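Local coordinates for synaptic vesicle glycoprotein 2C (PDB 5JLV) that serves as a synaptic vesicle membrane glycoprotein whose luminal domain, modelled here, is the part recognised by botulinum neurotoxin A as its protein receptor on neurons, at residues T36-I41 with K56-T61; Y47-F52 with F67-F72; D89-N94 with S111-K116. All blocks are in the same frame, centred on the assembly; numbering follows the deposited sequence.

Interaction 1 of 3, residues T36-I41 with K56-T61; sequences TMENQI and KFKSVT
K56 O accepts M37 N at 2.9 Å and also lies against T36 CA and CG2, while K56 CE approaches T36 OG1, to which a water is bonded that also accepts a weak bond from K56 NZ. F57 lies side by side with M37, both pointing the same way into the interior. M37 CG lies anti to the backbone N (chi1 -158°); from there an extended chi2 carries SD to the rim of the F57 ring, 3.9 Å from F57 CE1, a Met-aromatic contact in which the line from the ring centre to SD runs 76° off the normal; V75, T80 and F97 also pack on F57. K58 N then bonds to M37 O at 2.8 Å, and K58 O receives N39 N. The extended K58 chain crosses E38 with aliphatic parts touching, while K58 NZ stays 5.0 Å from E38 OE1. Each residue here pairs with the one twenty positions on, the length of one coil in the right-handed quadrilateral beta-helix of pentapeptide-repeat proteins. S59 and N39 are stacked corners of successive coils, both with phi of 52°; S59 CB touches N39 ND2 at 3.7 Å, and S59 O accepts a weak bond from Q40 N. Turning inward again, V60 places CG2 3.4 Å from M37 O. T61 N donates to Q40 O at 3.0 Å, and T61 O lies against CA and CG2 of I41.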
ATOM      1  N   THR C  36       7.764  32.877  21.753  1.00 58.71           N
ATOM      2  CA  THR C  36       7.536  32.227  23.045  1.00 57.45           C
ATOM      3  C   THR C  36       6.059  32.310  23.450  1.00 57.71           C
ATOM      4  O   THR C  36       5.432  33.357  23.321  1.00 57.47           O
ATOM      5  CB  THR C  36       8.432  32.835  24.153  1.00 69.48           C
ATOM      6  OG1 THR C  36       9.814  32.652  23.809  1.00 65.20           O
ATOM      7  CG2 THR C  36       8.160  32.180  25.514  1.00 56.58           C
ATOM      8  N   MET C  37       5.508  31.180  23.889  1.00 56.17           N
ATOM      9  CA  MET C  37       4.187  31.141  24.513  1.00 59.87           C
ATOM     10  C   MET C  37       4.366  30.716  25.977  1.00 64.40           C
ATOM     11  O   MET C  37       4.968  29.676  26.264  1.00 55.08           O
ATOM     12  CB  MET C  37       3.264  30.172  23.766  1.00 56.59           C
ATOM     13  CG  MET C  37       1.774  30.432  23.968  1.00 62.75           C
ATOM     14  SD  MET C  37       0.701  29.342  22.993  1.00 81.22           S
ATOM     15  CE  MET C  37       1.273  29.703  21.330  1.00 57.19           C
ATOM     16  N   GLU C  38       3.853  31.528  26.896  1.00 55.59           N
ATOM     17  CA  GLU C  38       4.202  31.399  28.300  1.00 55.61           C
ATOM     18  C   GLU C  38       3.019  31.684  29.229  1.00 64.26           C
ATOM     19  O   GLU C  38       2.285  32.655  29.036  1.00 56.37           O
ATOM     20  CB  GLU C  38       5.368  32.332  28.617  1.00 62.85           C
ATOM     21  CG  GLU C  38       6.123  32.007  29.895  1.00 68.67           C
ATOM     22  CD  GLU C  38       7.412  32.799  30.034  1.00 76.93           C
ATOM     23  OE1 GLU C  38       7.707  33.639  29.152  1.00 78.24           O
ATOM     24  OE2 GLU C  38       8.133  32.581  31.028  1.00 85.14           O
ATOM     25  N   ASN C  39       2.848  30.817  30.232  1.00 56.13           N
ATOM     26  CA  ASN C  39       1.849  30.988  31.300  1.00 61.54           C
ATOM     27  C   ASN C  39       0.440  31.249  30.786  1.00 63.88           C
ATOM     28  O   ASN C  39      -0.141  32.299  31.052  1.00 57.69           O
ATOM     29  CB  ASN C  39       2.277  32.084  32.287  1.00 60.91           C
ATOM     30  CG  ASN C  39       3.579  31.759  32.988  1.00 69.44           C
ATOM     31  OD1 ASN C  39       4.614  32.356  32.698  1.00 77.20           O
ATOM     32  ND2 ASN C  39       3.539  30.796  33.909  1.00 67.15           N
ATOM     33  N   GLN C  40      -0.094  30.282  30.041  1.00 42.60           N
ATOM     34  CA  GLN C  40      -1.413  30.405  29.431  1.00 51.82           C
ATOM     35  C   GLN C  40      -2.170  29.099  29.528  1.00 44.69           C
ATOM     36  O   GLN C  40      -1.574  28.019  29.451  1.00 40.67           O
ATOM     37  CB  GLN C  40      -1.300  30.788  27.950  1.00 52.49           C
ATOM     38  CG  GLN C  40      -0.714  32.162  27.671  1.00 63.38           C
ATOM     39  CD  GLN C  40      -0.391  32.355  26.201  1.00 69.55           C
ATOM     40  OE1 GLN C  40      -0.926  31.652  25.341  1.00 73.95           O
ATOM     41  NE2 GLN C  40       0.495  33.297  25.905  1.00 68.24           N
ATOM     42  N   ILE C  41      -3.488  29.201  29.672  1.00 40.01           N
ATOM     43  CA  ILE C  41      -4.371  28.042  29.573  1.00 41.37           C
ATOM     44  C   ILE C  41      -5.439  28.291  28.504  1.00 38.72           C
ATOM     45  O   ILE C  41      -6.132  29.304  28.537  1.00 38.80           O
ATOM     46  CB  ILE C  41      -5.043  27.711  30.921  1.00 49.37           C
ATOM     47  CG1 ILE C  41      -3.978  27.414  31.991  1.00 50.84           C
ATOM     48  CG2 ILE C  41      -5.998  26.529  30.764  1.00 46.77           C
ATOM     49  CD1 ILE C  41      -4.472  27.542  33.415  1.00 48.58           C
ATOM     50  N   LYS C  56       8.775  28.251  21.734  1.00 39.89           N
ATOM     51  CA  LYS C  56       9.018  27.715  23.069  1.00 41.86           C
ATOM     52  C   LYS C  56       7.751  27.837  23.919  1.00 41.66           C
ATOM     53  O   LYS C  56       7.278  28.944  24.188  1.00 39.65           O
ATOM     54  CB  LYS C  56      10.202  28.421  23.741  1.00 46.68           C
ATOM     55  CG  LYS C  56      11.531  28.214  23.026  1.00 59.92           C
ATOM     56  CD  LYS C  56      12.709  28.738  23.835  1.00 63.54           C
ATOM     57  CE  LYS C  56      12.867  30.237  23.675  1.00 72.95           C
ATOM     58  NZ  LYS C  56      14.166  30.707  24.227  1.00 81.44           N
ATOM     59  N   PHE C  57       7.196  26.690  24.310  1.00 36.43           N
ATOM     60  CA  PHE C  57       6.072  26.637  25.246  1.00 38.68           C
ATOM     61  C   PHE C  57       6.593  26.537  26.677  1.00 38.22           C
ATOM     62  O   PHE C  57       7.446  25.698  26.982  1.00 38.01           O
ATOM     63  CB  PHE C  57       5.177  25.436  24.955  1.00 36.05           C
ATOM     64  CG  PHE C  57       4.536  25.463  23.600  1.00 40.42           C
ATOM     65  CD1 PHE C  57       3.361  26.175  23.384  1.00 40.63           C
ATOM     66  CD2 PHE C  57       5.098  24.750  22.532  1.00 38.45           C
ATOM     67  CE1 PHE C  57       2.758  26.188  22.126  1.00 44.45           C
ATOM     68  CE2 PHE C  57       4.503  24.766  21.280  1.00 35.71           C
ATOM     69  CZ  PHE C  57       3.331  25.481  21.079  1.00 37.46           C
ATOM     70  N   LYS C  58       6.087  27.396  27.556  1.00 41.70           N
ATOM     71  CA  LYS C  58       6.523  27.395  28.950  1.00 43.97           C
ATOM     72  C   LYS C  58       5.299  27.524  29.844  1.00 42.06           C
ATOM     73  O   LYS C  58       4.634  28.574  29.847  1.00 36.83           O
ATOM     74  CB  LYS C  58       7.503  28.550  29.218  1.00 51.06           C
ATOM     75  CG  LYS C  58       8.737  28.578  28.324  1.00 47.29           C
ATOM     76  CD  LYS C  58       9.573  29.836  28.561  1.00 57.16           C
ATOM     77  CE  LYS C  58      10.720  29.909  27.559  1.00 63.20           C
ATOM     78  NZ  LYS C  58      11.747  30.918  27.919  1.00 59.35           N
ATOM     79  N   SER C  59       4.998  26.459  30.590  1.00 31.61           N
ATOM     80  CA  SER C  59       3.806  26.418  31.451  1.00 39.06           C
ATOM     81  C   SER C  59       2.559  26.797  30.647  1.00 36.76           C
ATOM     82  O   SER C  59       1.857  27.755  30.963  1.00 38.98           O
ATOM     83  CB  SER C  59       3.970  27.338  32.674  1.00 39.37           C
ATOM     84  OG  SER C  59       5.247  27.183  33.262  1.00 42.50           O
ATOM     85  N   VAL C  60       2.325  26.049  29.579  1.00 36.63           N
ATOM     86  CA  VAL C  60       1.165  26.243  28.735  1.00 37.75           C
ATOM     87  C   VAL C  60       0.355  24.967  28.802  1.00 37.61           C
ATOM     88  O   VAL C  60       0.906  23.876  28.643  1.00 32.64           O
ATOM     89  CB  VAL C  60       1.571  26.534  27.268  1.00 40.28           C
ATOM     90  CG1 VAL C  60       0.356  26.479  26.336  1.00 37.90           C
ATOM     91  CG2 VAL C  60       2.260  27.890  27.157  1.00 44.15           C
ATOM     92  N   THR C  61      -0.940  25.099  29.074  1.00 36.91           N
ATOM     93  CA  THR C  61      -1.855  23.973  28.943  1.00 38.87           C
ATOM     94  C   THR C  61      -2.929  24.248  27.888  1.00 39.35           C
ATOM     95  O   THR C  61      -3.565  25.303  27.896  1.00 39.11           O
ATOM     96  CB  THR C  61      -2.513  23.608  30.286  1.00 38.70           C
ATOM     97  OG1 THR C  61      -1.498  23.177  31.197  1.00 43.90           O
ATOM     98  CG2 THR C  61      -3.519  22.478  30.105  1.00 40.20           C
TER
HETATM   99  O   HOH W   1      12.319  33.433  24.598  1.00 58.68           O

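Interaction 2 of 3, residues Y47-F52 with F67-F72; sequences YDNGRF and FKSCTF
F52 and F72 point the same way side by side and form an offset stack, centroids 4.4 Å apart and planes only 5° from parallel. Both rings leave the backbone alike, CG anti to the carbonyl carbon (chi1 -54° in F52), and nearly equal chi2 values, close to 84°, turn the planes parallel; F52 CD1 lies over the rim of the F72 face, 3.5 Å from F72 CE2. Beside them Y47 and F67 repeat the theme less exactly: the planes are near parallel but slid apart, so that Y47 CD2 sits over the outer part of the F67 ring, 3.5 Å from F67 CE2. The two pairs meet where F52 CZ comes up to the edge of F67. Like rungs of a ladder, the rings fill the inside of the pentapeptide-repeat beta-helix, each a coil of twenty residues away from its partner; on the next coil F87 meets F67 and F92 meets F72, again with planes only slightly inclined, and F31 meets F52 edge-to-face. Further out, C70 SG lies between the strands, 3.2 Å from Y47 O, and accepts a weak bond from G50 N. The G50 carbonyl takes T71 N at 2.8 Å, and F52 N bonds to T71 O; K68 N donates to Y47 O and, at the corner, N49 N to K68 O. At the outer edge, D48 OD1 rests on K68 CB at 3.4 Å, whereas K68 NZ, 4.4 Å from D48 OD1, forms its salt bridge with E46. N49 OD1 touches S69 CB, and close by, C70 O accepts a hydrogen bond from a basic side chain of the partner protein chain.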
ATOM      1  N   TYR C  47      -8.141  24.512  16.359  1.00 34.70           N
ATOM      2  CA  TYR C  47      -7.084  25.170  15.616  1.00 34.89           C
ATOM      3  C   TYR C  47      -6.900  24.440  14.277  1.00 34.64           C
ATOM      4  O   TYR C  47      -6.481  23.277  14.254  1.00 33.25           O
ATOM      5  CB  TYR C  47      -5.765  25.170  16.429  1.00 33.76           C
ATOM      6  CG  TYR C  47      -5.917  25.728  17.844  1.00 34.11           C
ATOM      7  CD1 TYR C  47      -5.822  27.102  18.088  1.00 35.48           C
ATOM      8  CD2 TYR C  47      -6.192  24.886  18.924  1.00 32.91           C
ATOM      9  CE1 TYR C  47      -5.970  27.618  19.374  1.00 35.81           C
ATOM     10  CE2 TYR C  47      -6.341  25.393  20.211  1.00 33.17           C
ATOM     11  CZ  TYR C  47      -6.228  26.760  20.426  1.00 36.30           C
ATOM     12  OH  TYR C  47      -6.390  27.270  21.691  1.00 37.76           O
ATOM     13  N   ASP C  48      -7.263  25.119  13.182  1.00 36.26           N
ATOM     14  CA  ASP C  48      -7.178  24.574  11.818  1.00 42.53           C
ATOM     15  C   ASP C  48      -5.982  25.202  11.134  1.00 45.29           C
ATOM     16  O   ASP C  48      -5.837  26.434  11.145  1.00 38.07           O
ATOM     17  CB  ASP C  48      -8.430  24.938  10.995  1.00 38.71           C
ATOM     18  CG  ASP C  48      -9.623  24.050  11.299  1.00 58.33           C
ATOM     19  OD1 ASP C  48      -9.551  23.222  12.232  1.00 53.94           O
ATOM     20  OD2 ASP C  48     -10.655  24.190  10.595  1.00 69.20           O
ATOM     21  N   ASN C  49      -5.128  24.367  10.542  1.00 36.68           N
ATOM     22  CA  ASN C  49      -3.974  24.850   9.774  1.00 36.69           C
ATOM     23  C   ASN C  49      -3.101  25.825  10.565  1.00 37.76           C
ATOM     24  O   ASN C  49      -2.657  26.853  10.055  1.00 41.46           O
ATOM     25  CB  ASN C  49      -4.442  25.453   8.443  1.00 39.59           C
ATOM     26  CG  ASN C  49      -5.301  24.490   7.653  1.00 53.97           C
ATOM     27  OD1 ASN C  49      -4.788  23.579   7.008  1.00 55.00           O
ATOM     28  ND2 ASN C  49      -6.619  24.657   7.734  1.00 58.54           N
ATOM     29  N   GLY C  50      -2.877  25.495  11.827  1.00 35.50           N
ATOM     30  CA  GLY C  50      -2.008  26.278  12.679  1.00 36.64           C
ATOM     31  C   GLY C  50      -0.575  25.833  12.510  1.00 38.61           C
ATOM     32  O   GLY C  50      -0.290  24.631  12.436  1.00 33.56           O
ATOM     33  N   ARG C  51       0.320  26.803  12.429  1.00 35.24           N
ATOM     34  CA  ARG C  51       1.737  26.527  12.341  1.00 34.91           C
ATOM     35  C   ARG C  51       2.469  27.089  13.553  1.00 34.83           C
ATOM     36  O   ARG C  51       2.558  28.305  13.743  1.00 39.55           O
ATOM     37  CB  ARG C  51       2.304  27.078  11.030  1.00 37.01           C
ATOM     38  CG  ARG C  51       1.781  26.326   9.810  1.00 44.23           C
ATOM     39  CD  ARG C  51       2.033  27.060   8.505  1.00 51.41           C
ATOM     40  NE  ARG C  51       3.443  27.385   8.297  1.00 66.02           N
ATOM     41  CZ  ARG C  51       4.410  26.490   8.097  1.00 74.49           C
ATOM     42  NH1 ARG C  51       4.140  25.187   8.092  1.00 65.54           N
ATOM     43  NH2 ARG C  51       5.657  26.906   7.904  1.00 80.30           N
ATOM     44  N   PHE C  52       2.943  26.184  14.394  1.00 29.39           N
ATOM     45  CA  PHE C  52       3.770  26.525  15.527  1.00 32.36           C
ATOM     46  C   PHE C  52       5.210  26.213  15.142  1.00 38.55           C
ATOM     47  O   PHE C  52       5.632  25.043  15.159  1.00 35.02           O
ATOM     48  CB  PHE C  52       3.330  25.709  16.748  1.00 29.15           C
ATOM     49  CG  PHE C  52       1.850  25.834  17.067  1.00 34.09           C
ATOM     50  CD1 PHE C  52       0.903  25.042  16.411  1.00 34.07           C
ATOM     51  CD2 PHE C  52       1.406  26.742  18.020  1.00 35.31           C
ATOM     52  CE1 PHE C  52      -0.454  25.153  16.706  1.00 31.40           C
ATOM     53  CE2 PHE C  52       0.053  26.857  18.318  1.00 37.32           C
ATOM     54  CZ  PHE C  52      -0.874  26.057  17.662  1.00 35.23           C
ATOM     55  N   PHE C  67      -6.884  20.023  17.247  1.00 28.73           N
ATOM     56  CA  PHE C  67      -5.895  20.527  16.298  1.00 30.34           C
ATOM     57  C   PHE C  67      -6.064  19.780  14.981  1.00 31.57           C
ATOM     58  O   PHE C  67      -5.810  18.567  14.912  1.00 32.71           O
ATOM     59  CB  PHE C  67      -4.464  20.345  16.840  1.00 28.40           C
ATOM     60  CG  PHE C  67      -4.189  21.094  18.115  1.00 30.69           C
ATOM     61  CD1 PHE C  67      -4.581  20.572  19.349  1.00 29.55           C
ATOM     62  CD2 PHE C  67      -3.512  22.314  18.090  1.00 32.15           C
ATOM     63  CE1 PHE C  67      -4.324  21.261  20.529  1.00 35.86           C
ATOM     64  CE2 PHE C  67      -3.260  23.016  19.266  1.00 33.27           C
ATOM     65  CZ  PHE C  67      -3.663  22.483  20.488  1.00 33.58           C
ATOM     66  N   LYS C  68      -6.517  20.497  13.949  1.00 29.04           N
ATOM     67  CA  LYS C  68      -6.688  19.922  12.602  1.00 31.43           C
ATOM     68  C   LYS C  68      -5.667  20.473  11.590  1.00 33.54           C
ATOM     69  O   LYS C  68      -5.580  21.684  11.391  1.00 30.16           O
ATOM     70  CB  LYS C  68      -8.115  20.159  12.079  1.00 32.98           C
ATOM     71  CG  LYS C  68      -8.484  19.251  10.906  1.00 50.79           C
ATOM     72  CD  LYS C  68      -9.844  19.592  10.293  1.00 65.48           C
ATOM     73  CE  LYS C  68     -10.986  18.815  10.944  1.00 67.53           C
ATOM     74  NZ  LYS C  68     -11.212  19.198  12.372  1.00 66.87           N
ATOM     75  N   SER C  69      -4.920  19.567  10.943  1.00 27.00           N
ATOM     76  CA  SER C  69      -3.934  19.935   9.908  1.00 33.69           C
ATOM     77  C   SER C  69      -2.949  20.974  10.409  1.00 30.42           C
ATOM     78  O   SER C  69      -2.585  21.890   9.677  1.00 29.98           O
ATOM     79  CB  SER C  69      -4.622  20.445   8.633  1.00 35.81           C
ATOM     80  OG  SER C  69      -5.543  19.496   8.170  1.00 40.17           O
ATOM     81  N   CYS C  70      -2.544  20.844  11.669  1.00 30.60           N
ATOM     82  CA  CYS C  70      -1.563  21.745  12.227  1.00 25.26           C
ATOM     83  C   CYS C  70      -0.171  21.199  11.986  1.00 33.07           C
ATOM     84  O   CYS C  70      -0.011  20.020  11.632  1.00 31.29           O
ATOM     85  CB  CYS C  70      -1.831  21.984  13.705  1.00 28.56           C
ATOM     86  SG  CYS C  70      -3.341  22.952  13.987  1.00 35.41           S
ATOM     87  N   THR C  71       0.821  22.079  12.105  1.00 30.29           N
ATOM     88  CA  THR C  71       2.232  21.710  12.050  1.00 31.04           C
ATOM     89  C   THR C  71       2.919  22.268  13.289  1.00 27.26           C
ATOM     90  O   THR C  71       2.842  23.476  13.561  1.00 36.59           O
ATOM     91  CB  THR C  71       2.921  22.288  10.793  1.00 36.15           C
ATOM     92  OG1 THR C  71       2.279  21.794   9.615  1.00 39.93           O
ATOM     93  CG2 THR C  71       4.406  21.913  10.749  1.00 37.93           C
ATOM     94  N   PHE C  72       3.548  21.385  14.057  1.00 28.81           N
ATOM     95  CA  PHE C  72       4.453  21.781  15.132  1.00 28.52           C
ATOM     96  C   PHE C  72       5.863  21.482  14.656  1.00 37.35           C
ATOM     97  O   PHE C  72       6.190  20.326  14.359  1.00 35.16           O
ATOM     98  CB  PHE C  72       4.153  21.004  16.416  1.00 26.94           C
ATOM     99  CG  PHE C  72       2.835  21.368  17.070  1.00 33.48           C
ATOM    100  CD1 PHE C  72       1.630  20.796  16.630  1.00 34.70           C
ATOM    101  CD2 PHE C  72       2.795  22.259  18.139  1.00 27.31           C
ATOM    102  CE1 PHE C  72       0.421  21.121  17.245  1.00 28.25           C
ATOM    103  CE2 PHE C  72       1.584  22.585  18.754  1.00 29.65           C
ATOM    104  CZ  PHE C  72       0.401  22.018  18.308  1.00 29.55           C
TER

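Interaction 3 of 3, residues D89-N94 with S111-K116; sequences DTVFDN and SFFHNK
F92 turns its CG anti to the carbonyl carbon (chi1 -57°), and F112 does likewise; with chi2 near 90° in both, the side-by-side rings form an offset stack. N94 takes the other course: CG stands anti to its backbone N (chi1 -153°), and the rotation about chi2 puts OD1 over the centre of the H114 imidazole, 3.6 Å above its plane. In the stack, F92 CD1 is 3.3 Å from F112 CZ, over the rim of the F112 face; F72 meets F92 from the preceding coil. This is the last rung of the pentapeptide-repeat beta-helix, joined by an in-register parallel ladder: S111 N bonds to T90 O, F92 N to S111 O at 2.8 Å, F113 N to F92 O, and N94 N to F113 O. S111 and F112 also pair antiparallel with a strand of the partner protein chain, so the sheet runs on across the interface. On the side away from the phenylalanine stack, V91 CG1 packs 3.6 Å from F113 CE2, and D93 brings CG to the edge of the F113 ring; a basic side chain of the partner makes a cation-pi contact with F113. H114 is held in turn by ND1 donating to N115 O at 2.6 Å, on an in-plane lone pair. The amide of N115 stacks against that of N94, whose ND2 is bonded to D74.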
ATOM      1  N   ASP C  89      -4.689  14.792  11.396  1.00 20.89           N
ATOM      2  CA  ASP C  89      -3.850  15.135  10.226  1.00 23.88           C
ATOM      3  C   ASP C  89      -2.739  16.153  10.575  1.00 26.51           C
ATOM      4  O   ASP C  89      -2.463  17.083   9.808  1.00 31.35           O
ATOM      5  CB  ASP C  89      -4.711  15.699   9.075  1.00 31.98           C
ATOM      6  CG  ASP C  89      -5.779  14.717   8.571  1.00 46.66           C
ATOM      7  OD1 ASP C  89      -5.816  13.529   8.982  1.00 39.84           O
ATOM      8  OD2 ASP C  89      -6.593  15.148   7.731  1.00 58.12           O
ATOM      9  N   THR C  90      -2.137  15.993  11.746  1.00 26.52           N
ATOM     10  CA  THR C  90      -1.215  16.989  12.275  1.00 26.49           C
ATOM     11  C   THR C  90       0.198  16.422  12.234  1.00 28.79           C
ATOM     12  O   THR C  90       0.400  15.207  12.377  1.00 29.26           O
ATOM     13  CB  THR C  90      -1.650  17.447  13.690  1.00 31.47           C
ATOM     14  OG1 THR C  90      -2.821  18.258  13.579  1.00 25.98           O
ATOM     15  CG2 THR C  90      -0.548  18.249  14.422  1.00 30.89           C
ATOM     16  N   VAL C  91       1.165  17.297  11.985  1.00 28.96           N
ATOM     17  CA  VAL C  91       2.562  16.894  11.848  1.00 27.22           C
ATOM     18  C   VAL C  91       3.371  17.457  13.009  1.00 31.72           C
ATOM     19  O   VAL C  91       3.272  18.650  13.336  1.00 30.83           O
ATOM     20  CB  VAL C  91       3.146  17.375  10.512  1.00 34.87           C
ATOM     21  CG1 VAL C  91       4.640  17.066  10.420  1.00 32.37           C
ATOM     22  CG2 VAL C  91       2.373  16.752   9.353  1.00 31.58           C
ATOM     23  N   PHE C  92       4.142  16.582  13.647  1.00 23.98           N
ATOM     24  CA  PHE C  92       5.058  16.973  14.696  1.00 22.29           C
ATOM     25  C   PHE C  92       6.483  16.728  14.200  1.00 28.77           C
ATOM     26  O   PHE C  92       6.972  15.586  14.178  1.00 27.21           O
ATOM     27  CB  PHE C  92       4.774  16.181  15.973  1.00 27.20           C
ATOM     28  CG  PHE C  92       3.350  16.321  16.472  1.00 29.86           C
ATOM     29  CD1 PHE C  92       2.367  15.409  16.088  1.00 31.01           C
ATOM     30  CD2 PHE C  92       2.997  17.361  17.322  1.00 29.46           C
ATOM     31  CE1 PHE C  92       1.056  15.538  16.552  1.00 30.98           C
ATOM     32  CE2 PHE C  92       1.686  17.492  17.791  1.00 25.90           C
ATOM     33  CZ  PHE C  92       0.720  16.585  17.396  1.00 28.40           C
ATOM     34  N   ASP C  93       7.129  17.812  13.775  1.00 24.94           N
ATOM     35  CA  ASP C  93       8.420  17.760  13.094  1.00 25.32           C
ATOM     36  C   ASP C  93       9.515  18.362  13.971  1.00 36.14           C
ATOM     37  O   ASP C  93       9.567  19.581  14.186  1.00 31.50           O
ATOM     38  CB  ASP C  93       8.335  18.498  11.749  1.00 25.49           C
ATOM     39  CG  ASP C  93       9.588  18.331  10.899  1.00 37.08           C
ATOM     40  OD1 ASP C  93      10.571  17.722  11.369  1.00 39.74           O
ATOM     41  OD2 ASP C  93       9.598  18.830   9.752  1.00 45.35           O
ATOM     42  N   ASN C  94      10.386  17.500  14.486  1.00 31.41           N
ATOM     43  CA  ASN C  94      11.452  17.933  15.382  1.00 31.23           C
ATOM     44  C   ASN C  94      10.937  18.741  16.596  1.00 36.79           C
ATOM     45  O   ASN C  94      11.445  19.833  16.906  1.00 34.28           O
ATOM     46  CB  ASN C  94      12.529  18.709  14.609  1.00 39.95           C
ATOM     47  CG  ASN C  94      13.884  18.616  15.266  1.00 75.02           C
ATOM     48  OD1 ASN C  94      14.228  17.583  15.856  1.00 89.14           O
ATOM     49  ND2 ASN C  94      14.672  19.688  15.170  1.00 81.24           N
ATOM     50  N   SER C 111       1.483  12.511  12.028  1.00 25.72           N
ATOM     51  CA  SER C 111       2.861  12.165  11.696  1.00 24.69           C
ATOM     52  C   SER C 111       3.840  12.723  12.730  1.00 25.65           C
ATOM     53  O   SER C 111       3.717  13.887  13.163  1.00 27.49           O
ATOM     54  CB  SER C 111       3.214  12.684  10.300  1.00 32.31           C
ATOM     55  OG  SER C 111       2.340  12.157   9.316  1.00 33.25           O
ATOM     56  N   PHE C 112       4.809  11.895  13.107  1.00 25.54           N
ATOM     57  CA  PHE C 112       5.863  12.281  14.043  1.00 29.53           C
ATOM     58  C   PHE C 112       7.238  12.090  13.416  1.00 27.69           C
ATOM     59  O   PHE C 112       7.636  10.955  13.138  1.00 28.10           O
ATOM     60  CB  PHE C 112       5.775  11.438  15.318  1.00 26.05           C
ATOM     61  CG  PHE C 112       4.674  11.856  16.238  1.00 33.19           C
ATOM     62  CD1 PHE C 112       3.385  11.370  16.065  1.00 41.65           C
ATOM     63  CD2 PHE C 112       4.922  12.740  17.270  1.00 36.80           C
ATOM     64  CE1 PHE C 112       2.362  11.766  16.914  1.00 35.42           C
ATOM     65  CE2 PHE C 112       3.910  13.139  18.121  1.00 47.52           C
ATOM     66  CZ  PHE C 112       2.625  12.643  17.944  1.00 40.41           C
ATOM     67  N   PHE C 113       7.949  13.193  13.179  1.00 24.01           N
ATOM     68  CA  PHE C 113       9.350  13.138  12.697  1.00 24.89           C
ATOM     69  C   PHE C 113      10.320  13.753  13.696  1.00 32.88           C
ATOM     70  O   PHE C 113      10.017  14.769  14.318  1.00 30.75           O
ATOM     71  CB  PHE C 113       9.531  13.889  11.368  1.00 37.08           C
ATOM     72  CG  PHE C 113       8.417  13.699  10.386  1.00 38.02           C
ATOM     73  CD1 PHE C 113       8.008  12.420   9.999  1.00 37.24           C
ATOM     74  CD2 PHE C 113       7.794  14.805   9.813  1.00 38.40           C
ATOM     75  CE1 PHE C 113       6.977  12.256   9.081  1.00 34.53           C
ATOM     76  CE2 PHE C 113       6.768  14.645   8.889  1.00 39.37           C
ATOM     77  CZ  PHE C 113       6.363  13.372   8.519  1.00 36.65           C
ATOM     78  N   HIS C 114      11.505  13.164  13.817  1.00 28.75           N
ATOM     79  CA  HIS C 114      12.550  13.725  14.678  1.00 35.91           C
ATOM     80  C   HIS C 114      13.929  13.335  14.155  1.00 47.67           C
ATOM     81  O   HIS C 114      14.125  12.206  13.699  1.00 51.98           O
ATOM     82  CB  HIS C 114      12.354  13.244  16.126  1.00 44.90           C
ATOM     83  CG  HIS C 114      13.030  14.102  17.153  1.00 54.16           C
ATOM     84  ND1 HIS C 114      14.387  14.038  17.407  1.00 51.18           N
ATOM     85  CD2 HIS C 114      12.531  15.026  18.012  1.00 52.03           C
ATOM     86  CE1 HIS C 114      14.698  14.901  18.360  1.00 56.14           C
ATOM     87  NE2 HIS C 114      13.591  15.514  18.744  1.00 53.66           N
ATOM     88  N   ASN C 115      14.883  14.270  14.199  1.00 49.10           N
ATOM     89  CA  ASN C 115      16.290  13.938  13.956  1.00 57.93           C
ATOM     90  C   ASN C 115      16.757  12.883  14.953  1.00 63.88           C
ATOM     91  O   ASN C 115      16.341  12.901  16.109  1.00 60.79           O
ATOM     92  CB  ASN C 115      17.182  15.176  14.099  1.00 64.01           C
ATOM     93  CG  ASN C 115      16.859  16.254  13.089  1.00 68.37           C
ATOM     94  OD1 ASN C 115      16.033  16.067  12.203  1.00 61.93           O
ATOM     95  ND2 ASN C 115      17.516  17.397  13.222  1.00 79.33           N
ATOM     96  N   LYS C 116      17.622  11.973  14.506  1.00 64.57           N
ATOM     97  CA  LYS C 116      18.164  10.920  15.372  1.00 67.04           C
ATOM     98  C   LYS C 116      18.762  11.502  16.661  1.00 67.62           C
ATOM     99  O   LYS C 116      19.582  12.420  16.615  1.00 68.46           O
ATOM    100  CB  LYS C 116      19.218  10.102  14.623  1.00 66.26           C
ATOM    101  CG  LYS C 116      19.861   8.999  15.454  1.00 69.22           C
ATOM    102  CD  LYS C 116      21.094   8.438  14.768  1.00 76.07           C
ATOM    103  CE  LYS C 116      20.721   7.643  13.526  1.00 85.31           C
ATOM    104  NZ  LYS C 116      21.920   7.296  12.716  1.00 92.73           N
TER

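In the fold
From the N terminus, the chain enters interaction 1 at 36-41, rounds a corner and passes through 47-52, the first half of interaction 2, before 56-61 closes interaction 1 and 67-72 closes interaction 2. The two contacts therefore cross, each joining residues one coil apart on different faces of the solenoid, and they face each other over the interior, where F57 CZ packs 3.8 Å from F52 CD2. Interaction 3 follows in series, opening at 89-94 and closing at 111-116 near the C terminus. Strands 71-73 and 91-93 are sheet neighbours, so interactions 2 and 3 join directly, while interactions 1 and 3, with centres about 20 Å apart, do not touch.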